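Local coordinates for protein Syntaxin1 (Monosiga brevicollis, PDB 2XHE) that probably acts as a SNAP receptor of the syntaxin family, binding other SNARE proteins in membrane transport, at residues R49-R52 / I53-I57; E211-D214 / R215-I219; F252-E255 / Q256-N259; K109-E112 / K113-R117. One frame throughout, in Å; residues are numbered along the deposited sequence.

Contact 1 of 4, residues R49-R52 / I53-I57; sequences RVKR and IRDNI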
# COMPACT_ATOMS: atom_id res chain seq x y z
N ARG B 49 16.82 17.56 -20.59
CA ARG B 49 15.77 18.37 -19.99
C ARG B 49 15.43 17.86 -18.59
O ARG B 49 15.24 18.66 -17.67
CB ARG B 49 14.48 18.36 -20.82
CG ARG B 49 14.64 18.27 -22.32
CD ARG B 49 13.35 18.72 -22.99
NE ARG B 49 13.29 20.17 -23.02
CZ ARG B 49 13.68 20.90 -24.06
NH1 ARG B 49 14.13 20.28 -25.14
NH2 ARG B 49 13.62 22.23 -24.02
N VAL B 50 15.35 16.55 -18.41
CA VAL B 50 14.94 16.07 -17.10
C VAL B 50 16.04 16.23 -16.04
O VAL B 50 15.76 16.56 -14.89
CB VAL B 50 14.21 14.68 -17.10
CG1 VAL B 50 12.98 14.74 -18.01
CG2 VAL B 50 15.12 13.56 -17.52
N LYS B 51 17.30 16.05 -16.45
CA LYS B 51 18.42 16.48 -15.62
C LYS B 51 18.25 17.96 -15.26
O LYS B 51 18.28 18.32 -14.08
CB LYS B 51 19.76 16.28 -16.33
CG LYS B 51 20.78 15.46 -15.55
CD LYS B 51 20.99 16.01 -14.15
CE LYS B 51 21.77 15.03 -13.30
NZ LYS B 51 22.43 15.70 -12.15
N ARG B 52 18.05 18.80 -16.28
CA ARG B 52 17.80 20.22 -16.06
C ARG B 52 16.68 20.46 -15.06
O ARG B 52 16.86 21.24 -14.11
CB ARG B 52 17.49 20.95 -17.38
CG ARG B 52 18.22 22.29 -17.57
CD ARG B 52 17.42 23.32 -18.36
NE ARG B 52 16.72 22.78 -19.52
CZ ARG B 52 17.32 22.19 -20.55
NH1 ARG B 52 16.58 21.74 -21.57
NH2 ARG B 52 18.64 22.04 -20.58
N ILE B 53 15.53 19.81 -15.27
CA ILE B 53 14.36 19.95 -14.39
C ILE B 53 14.68 19.48 -12.97
O ILE B 53 14.45 20.21 -12.00
CB ILE B 53 13.09 19.20 -14.94
CG1 ILE B 53 12.70 19.73 -16.32
CG2 ILE B 53 11.89 19.34 -14.00
CD1 ILE B 53 11.90 18.76 -17.12
N ARG B 54 15.22 18.27 -12.83
CA ARG B 54 15.63 17.79 -11.51
C ARG B 54 16.52 18.84 -10.84
O ARG B 54 16.25 19.28 -9.72
CB ARG B 54 16.36 16.45 -11.56
CG ARG B 54 15.55 15.31 -12.12
CD ARG B 54 15.97 13.98 -11.52
NE ARG B 54 14.83 13.08 -11.46
CZ ARG B 54 14.22 12.58 -12.53
NH1 ARG B 54 14.68 12.88 -13.74
NH2 ARG B 54 13.15 11.79 -12.38
N ASP B 55 17.57 19.25 -11.55
CA ASP B 55 18.53 20.24 -11.04
C ASP B 55 17.88 21.57 -10.65
O ASP B 55 18.14 22.09 -9.56
CB ASP B 55 19.68 20.47 -12.02
CG ASP B 55 20.72 19.36 -11.99
OD1 ASP B 55 20.71 18.56 -11.02
OD2 ASP B 55 21.54 19.28 -12.93
N ASN B 56 17.05 22.13 -11.53
CA ASN B 56 16.35 23.36 -11.22
C ASN B 56 15.48 23.21 -9.98
O ASN B 56 15.48 24.09 -9.11
CB ASN B 56 15.48 23.81 -12.40
CG ASN B 56 16.29 24.32 -13.56
OD1 ASN B 56 17.51 24.44 -13.48
ND2 ASN B 56 15.61 24.65 -14.65
N ILE B 57 14.73 22.10 -9.91
CA ILE B 57 13.86 21.82 -8.76
C ILE B 57 14.66 21.86 -7.45
O ILE B 57 14.30 22.58 -6.52
CB ILE B 57 13.10 20.47 -8.90
CG1 ILE B 57 11.95 20.57 -9.88
CG2 ILE B 57 12.53 20.00 -7.56
CD1 ILE B 57 11.30 19.24 -10.16
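Val50 and Arg54, one helical turn apart, run side by side and point the same way. The guanidinium of Arg54 therefore lies alongside the valine: Val50 CG2 sits at its edge, in plane, 3.9 Å from NH1. CG of Arg54 is anti to its carbonyl carbon (chi1 -61°), and the rest of the chain passes along Val50; beyond it, NH1 is hydrogen-bonded to Gln139. Lys51 takes a different course toward Asp55. Bent at chi2 (-53°), its chain slants over the aspartate, CD approaching OD2 to 3.5 Å while NZ forms a salt bridge with OD1 at 3.5 Å. This turn belongs to helix 44-72, the first of three long helices that make up the N-terminal Habc bundle of syntaxins. Val50 packs on Leu143 of helix 131-171. Its CG1 also meets Ile53 CD1 at 4.3 Å, which adds an apolar pair to the inner flank. On another flank, Arg52 NH1 stands 3.6 Å above the plane of the Arg49 guanidinium, offset toward its rim. Asp107 of helix 80-116 forms salt bridges with both, through OD2 to Arg52 NE and OD1 to Arg49 NH2, and so draws the two guanidinium groups to one carboxylate. Beneath the side chains, Arg54 N donates to Val50 O over 2.7 Å at 172°.

Contact 2 of 4, residues E211-D214 / R215-I219; sequences EIRD and RHKDI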
# COMPACT_ATOMS: atom_id res chain seq x y z
N GLU B 211 8.85 53.96 7.13
CA GLU B 211 9.17 52.61 6.64
C GLU B 211 7.90 51.79 6.46
O GLU B 211 7.92 50.68 5.91
CB GLU B 211 10.08 51.88 7.63
CG GLU B 211 9.39 51.48 8.92
CD GLU B 211 10.13 50.39 9.67
OE1 GLU B 211 11.08 49.81 9.10
OE2 GLU B 211 9.75 50.10 10.83
N ILE B 212 6.79 52.34 6.93
CA ILE B 212 5.49 51.71 6.77
C ILE B 212 4.99 51.96 5.35
O ILE B 212 3.92 51.49 4.97
CB ILE B 212 4.48 52.28 7.79
CG1 ILE B 212 3.23 51.40 7.84
CG2 ILE B 212 4.14 53.72 7.45
CD1 ILE B 212 3.53 49.95 8.12
N ARG B 213 5.78 52.69 4.58
CA ARG B 213 5.45 53.00 3.19
C ARG B 213 6.04 51.94 2.27
O ARG B 213 5.48 51.66 1.20
CB ARG B 213 6.00 54.39 2.83
CG ARG B 213 5.57 54.92 1.47
CD ARG B 213 5.90 56.40 1.34
NE ARG B 213 5.35 57.17 2.45
CZ ARG B 213 6.04 57.50 3.54
NH1 ARG B 213 7.32 57.15 3.65
NH2 ARG B 213 5.46 58.19 4.51
N ASP B 214 7.16 51.36 2.68
CA ASP B 214 7.84 50.34 1.89
C ASP B 214 7.21 48.96 2.06
O ASP B 214 7.22 48.15 1.14
CB ASP B 214 9.33 50.28 2.24
CG ASP B 214 10.10 51.48 1.73
OD1 ASP B 214 9.47 52.53 1.45
OD2 ASP B 214 11.34 51.38 1.62
N ARG B 215 6.66 48.69 3.25
CA ARG B 215 6.02 47.40 3.49
C ARG B 215 4.86 47.17 2.54
O ARG B 215 4.52 46.02 2.24
CB ARG B 215 5.57 47.26 4.95
CG ARG B 215 6.71 47.02 5.92
CD ARG B 215 7.59 45.87 5.45
NE ARG B 215 8.94 45.93 6.01
CZ ARG B 215 9.35 45.21 7.06
NH1 ARG B 215 8.52 44.38 7.67
NH2 ARG B 215 10.60 45.33 7.49
N HIS B 216 4.24 48.24 2.05
CA HIS B 216 3.19 48.12 1.04
C HIS B 216 3.77 47.56 -0.25
O HIS B 216 3.21 46.62 -0.83
CB HIS B 216 2.51 49.47 0.76
CG HIS B 216 1.51 49.43 -0.35
ND1 HIS B 216 0.23 48.96 -0.19
CD2 HIS B 216 1.61 49.81 -1.65
CE1 HIS B 216 -0.42 49.04 -1.34
NE2 HIS B 216 0.40 49.55 -2.24
N LYS B 217 4.88 48.13 -0.70
CA LYS B 217 5.57 47.63 -1.88
C LYS B 217 6.01 46.19 -1.65
O LYS B 217 6.22 45.44 -2.61
CB LYS B 217 6.78 48.51 -2.23
CG LYS B 217 6.43 49.90 -2.76
CD LYS B 217 6.51 50.96 -1.67
CE LYS B 217 6.48 52.37 -2.27
NZ LYS B 217 6.84 53.45 -1.30
N ASP B 218 6.15 45.81 -0.39
CA ASP B 218 6.60 44.48 -0.02
C ASP B 218 5.44 43.48 0.05
O ASP B 218 5.63 42.29 -0.19
CB ASP B 218 7.35 44.51 1.32
CG ASP B 218 8.76 45.07 1.19
OD1 ASP B 218 9.32 45.05 0.07
OD2 ASP B 218 9.32 45.52 2.22
N ILE B 219 4.25 43.97 0.38
CA ILE B 219 3.06 43.13 0.42
C ILE B 219 2.55 42.81 -0.98
O ILE B 219 2.18 41.68 -1.27
CB ILE B 219 1.93 43.76 1.28
CG1 ILE B 219 2.00 43.27 2.73
CG2 ILE B 219 0.55 43.42 0.70
CD1 ILE B 219 3.35 43.46 3.37
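Glu211 meets Arg215 through its backbone carbonyl, with the arginine CG 3.9 Å from Glu211 O. The charged ends do not touch: Arg215 NH2 is hydrogen-bonded to Ser74 O, and the Glu211 carboxylate has a long, weak ion pair with Arg83. Ile212 contributes little across the junction, its side chain lying against Cys173. At Arg213 the side-chain contact becomes closer. Arg213 and Lys217 lie side by side and point the same way, so that the ammonium NZ comes to 3.4 Å from the aliphatic CG of Arg213. The bend of Lys217 at chi2 (98°) turns its chain back along the preceding residues, where NZ also makes a weak hydrogen bond to Arg213 O at 3.4 Å. NE of Arg213 stays 5.5 Å from this NZ, which should moderate the repulsion of the like charges. Asp214 supplies a carboxylate on the same ammonium, a long salt bridge of 3.9 Å between OD1 and NZ. Its carbonyl O receives a weak bond from Asp218 N at 3.0 Å, bent to 128°. Asp218 in turn faces Arg215, OD2 lying 3.8 Å from NE but well out of the guanidinium plane, a pairing of charges alone. Arg215, Asp218 and Ile219 all touch Tyr165 of helix 131-171, consistent with the closed form of syntaxins, in which the SNARE motif folds back on the Habc bundle.

Contact 3 of 4, residues F252-E255 / Q256-N259; sequences FSVE and QSHN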
# COMPACT_ATOMS: atom_id res chain seq x y z
N PHE B 252 1.44 -0.96 -13.75
CA PHE B 252 0.78 -0.39 -14.91
C PHE B 252 1.75 -0.14 -16.05
O PHE B 252 1.46 -0.48 -17.19
CB PHE B 252 0.01 0.90 -14.58
CG PHE B 252 -0.56 1.59 -15.79
CD1 PHE B 252 -1.56 1.00 -16.54
CD2 PHE B 252 -0.09 2.84 -16.18
CE1 PHE B 252 -2.09 1.63 -17.66
CE2 PHE B 252 -0.61 3.48 -17.30
CZ PHE B 252 -1.62 2.88 -18.04
N SER B 253 2.90 0.46 -15.74
CA SER B 253 3.91 0.72 -16.77
C SER B 253 4.33 -0.57 -17.48
O SER B 253 4.17 -0.69 -18.70
CB SER B 253 5.13 1.45 -16.18
OG SER B 253 6.12 1.70 -17.17
N VAL B 254 4.86 -1.53 -16.73
CA VAL B 254 5.39 -2.76 -17.31
C VAL B 254 4.35 -3.66 -18.00
O VAL B 254 4.70 -4.63 -18.66
CB VAL B 254 6.29 -3.54 -16.30
CG1 VAL B 254 5.81 -3.32 -14.89
CG2 VAL B 254 6.40 -5.03 -16.64
N GLU B 255 3.07 -3.32 -17.87
CA GLU B 255 2.01 -4.03 -18.59
C GLU B 255 1.93 -3.55 -20.05
O GLU B 255 1.60 -4.33 -20.94
CB GLU B 255 0.65 -3.82 -17.92
CG GLU B 255 -0.53 -4.35 -18.73
CD GLU B 255 -1.80 -3.53 -18.54
OE1 GLU B 255 -1.73 -2.44 -17.92
OE2 GLU B 255 -2.88 -3.97 -19.02
N GLN B 256 2.24 -2.28 -20.28
CA GLN B 256 2.21 -1.74 -21.64
C GLN B 256 3.56 -1.81 -22.37
O GLN B 256 3.91 -0.91 -23.14
CB GLN B 256 1.66 -0.31 -21.64
CG GLN B 256 2.31 0.61 -20.61
CD GLN B 256 1.76 2.02 -20.64
OE1 GLN B 256 0.98 2.38 -21.53
NE2 GLN B 256 2.15 2.83 -19.67
N SER B 257 4.32 -2.88 -22.12
CA SER B 257 5.62 -3.08 -22.75
C SER B 257 5.49 -3.72 -24.12
O SER B 257 4.46 -4.32 -24.42
CB SER B 257 6.48 -4.00 -21.88
OG SER B 257 6.20 -3.77 -20.52
N HIS B 258 6.52 -3.60 -24.95
CA HIS B 258 6.46 -4.15 -26.30
C HIS B 258 7.30 -5.42 -26.44
O HIS B 258 7.70 -6.01 -25.44
CB HIS B 258 6.89 -3.12 -27.34
CG HIS B 258 6.18 -3.28 -28.65
ND1 HIS B 258 6.45 -4.32 -29.52
CD2 HIS B 258 5.21 -2.54 -29.24
CE1 HIS B 258 5.68 -4.21 -30.58
NE2 HIS B 258 4.92 -3.14 -30.44
N ASN B 259 7.56 -5.82 -27.68
CA ASN B 259 8.25 -7.07 -27.94
C ASN B 259 8.56 -7.29 -29.42
O ASN B 259 8.45 -6.37 -30.23
CB ASN B 259 7.40 -8.24 -27.41
CG ASN B 259 8.22 -9.47 -27.12
OD1 ASN B 259 9.44 -9.39 -26.95
ND2 ASN B 259 7.56 -10.62 -27.05
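Phe252 and Gln256 meet where a short helix gives way to extended chain, the glutamine NE2 lying 3.7 Å from CE2 of the ring. The amide approaches obliquely, its plane turned 43° from that of the ring. Gln256 CG stands between its own backbone N and carbonyl carbon (chi1 49°), and the straight chain beyond it carries the amide back over the preceding turn, NE2 also reaching 4.0 Å from Ser253 CA. With an alanine here the amide is lost, and the flank of the Phe252 ring would probably be left without that neighbour. Two bonds to carbonyls of the last turn lie under this contact. Gln256 N donates to Ser253 O at 3.0 Å (141°), and Ser257 OG donates to Val254 O at 2.5 Å; in both cases the donor sits above the carbonyl plane. Further out, the backbone of Gln256 is hydrogen-bonded to Val129, Ser253 and Ser257 touch Arg134 of helix 131-171, and His258 meets Phe124 with the ring planes at about 90°. The chain of another protein packs on Ser253 and Val254. Chemically, a serine hydroxyl and one backbone N-H serve Val254 O and Ser253 O, so these two carbonyls near the end of the helix keep donors as the chain leaves it.

Contact 4 of 4, residues K109-E112 / K113-R117; sequences KQIE and KENKR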
# COMPACT_ATOMS: atom_id res chain seq x y z
N LYS B 109 6.14 21.48 -20.57
CA LYS B 109 5.25 21.66 -21.71
C LYS B 109 5.87 21.11 -22.99
O LYS B 109 5.20 20.42 -23.76
CB LYS B 109 4.85 23.13 -21.90
CG LYS B 109 3.62 23.51 -21.08
CD LYS B 109 3.26 24.99 -21.22
CE LYS B 109 2.13 25.36 -20.26
NZ LYS B 109 1.84 26.83 -20.28
N GLN B 110 7.15 21.38 -23.20
CA GLN B 110 7.84 20.89 -24.38
C GLN B 110 7.75 19.36 -24.45
O GLN B 110 7.51 18.79 -25.52
CB GLN B 110 9.29 21.39 -24.41
CG GLN B 110 10.15 20.84 -25.56
CD GLN B 110 9.50 20.98 -26.93
OE1 GLN B 110 8.67 21.87 -27.16
NE2 GLN B 110 9.88 20.10 -27.86
N ILE B 111 7.92 18.69 -23.31
CA ILE B 111 7.88 17.23 -23.28
C ILE B 111 6.46 16.71 -23.49
O ILE B 111 6.27 15.65 -24.09
CB ILE B 111 8.46 16.65 -21.96
CG1 ILE B 111 9.85 17.23 -21.68
CG2 ILE B 111 8.55 15.13 -22.05
CD1 ILE B 111 10.54 16.64 -20.45
N GLU B 112 5.48 17.46 -22.99
CA GLU B 112 4.08 17.12 -23.18
C GLU B 112 3.76 17.07 -24.66
O GLU B 112 3.39 16.02 -25.18
CB GLU B 112 3.18 18.14 -22.50
CG GLU B 112 1.70 17.80 -22.61
CD GLU B 112 0.82 19.00 -22.34
OE1 GLU B 112 1.38 20.10 -22.13
OE2 GLU B 112 -0.43 18.84 -22.34
N LYS B 113 3.91 18.20 -25.34
CA LYS B 113 3.75 18.26 -26.79
C LYS B 113 4.57 17.16 -27.47
O LYS B 113 4.08 16.48 -28.36
CB LYS B 113 4.14 19.64 -27.33
CG LYS B 113 3.21 20.77 -26.88
CD LYS B 113 3.65 22.13 -27.42
CE LYS B 113 2.72 23.25 -26.95
NZ LYS B 113 3.18 24.60 -27.37
N GLU B 114 5.82 17.00 -27.05
CA GLU B 114 6.68 15.95 -27.61
C GLU B 114 6.02 14.57 -27.49
O GLU B 114 6.03 13.80 -28.45
CB GLU B 114 8.05 15.94 -26.93
CG GLU B 114 9.18 16.56 -27.75
CD GLU B 114 10.51 16.58 -27.00
OE1 GLU B 114 10.49 16.51 -25.75
OE2 GLU B 114 11.58 16.68 -27.65
N ASN B 115 5.45 14.28 -26.32
CA ASN B 115 4.79 13.00 -26.07
C ASN B 115 3.48 12.87 -26.84
O ASN B 115 3.24 11.88 -27.53
CB ASN B 115 4.53 12.79 -24.56
CG ASN B 115 5.82 12.60 -23.76
OD1 ASN B 115 6.93 12.66 -24.30
ND2 ASN B 115 5.67 12.38 -22.46
N LYS B 116 2.63 13.89 -26.72
CA LYS B 116 1.35 13.94 -27.40
C LYS B 116 1.52 13.69 -28.90
O LYS B 116 0.80 12.90 -29.50
CB LYS B 116 0.68 15.29 -27.15
CG LYS B 116 -0.82 15.29 -27.36
CD LYS B 116 -1.50 16.37 -26.52
CE LYS B 116 -3.03 16.24 -26.61
NZ LYS B 116 -3.75 17.11 -25.64
N ARG B 117 2.50 14.37 -29.50
CA ARG B 117 2.80 14.21 -30.92
C ARG B 117 3.64 12.97 -31.18
O ARG B 117 4.46 12.95 -32.10
CB ARG B 117 3.54 15.43 -31.46
CG ARG B 117 2.71 16.71 -31.58
CD ARG B 117 3.44 17.75 -32.42
NE ARG B 117 3.57 17.34 -33.82
CZ ARG B 117 4.33 17.95 -34.73
NH1 ARG B 117 5.05 19.01 -34.39
NH2 ARG B 117 4.37 17.50 -35.98
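Gln110 and Glu114 make a contact within a single helix, one turn apart, near the C-terminal end of helix 80-116, the second helix of the Habc bundle. Its frame is regular: Lys113, Glu114, Asn115 and Lys116 each donate a backbone N-H to the carbonyl four residues earlier, and Lys116 N to Glu112 O is nearly straight (2.7 Å, 177°). Arg117 is the first residue to leave helical angles. Above this frame, Gln110 bends at chi2 (50°) and brings NE2 against the aliphatic part of Glu114, 3.6 Å from CG. The amide and carboxylate planes are 56° apart, and at 3.8 Å from NE2 the oxygen OE2 is a neighbour more than a partner. Asn115 lies side by side with Ile111, OD1 3.7 Å from CG2, while that oxygen accepts a hydrogen bond from Arg136 of helix 131-171. Ile111 itself packs on Phe46 of helix 44-72, so this turn touches both other long helices. Glu114 has a long, weak ion pair with Arg136 as well. A lysine in place of Glu114 would probably deprive Arg136 of this nearby negative charge and leave the Gln110 amide without its carboxylate neighbour. Chemically, Ile111 and Asn115 face the other long helices, while the exposed Lys113 and Lys116 lie near the helix C-terminal end, where their positive charge is likely to suit the negative end of the dipole.

From the N terminus the chain meets contact 1 on helix 44-72, contact 4 on helix 80-116, contact 2 at the beginning of helix 214-237 and contact 3 at the end of helix 250-255. Each joins two adjoining segments, across about one turn, so none closes a long loop, and all four follow in series without nesting or crossing. Contacts 1 and 4 alone touch, Val50 CG1 lying 3.9 Å from Ile111 CD1, which ties together two consecutive helices of the Habc bundle. Contacts 2 and 3 both fall in the SNARE-homologous region, yet their centres are about 57 Å apart, on opposite sides of the chain's centre. Helix 131-171 is touched by side chains from all four.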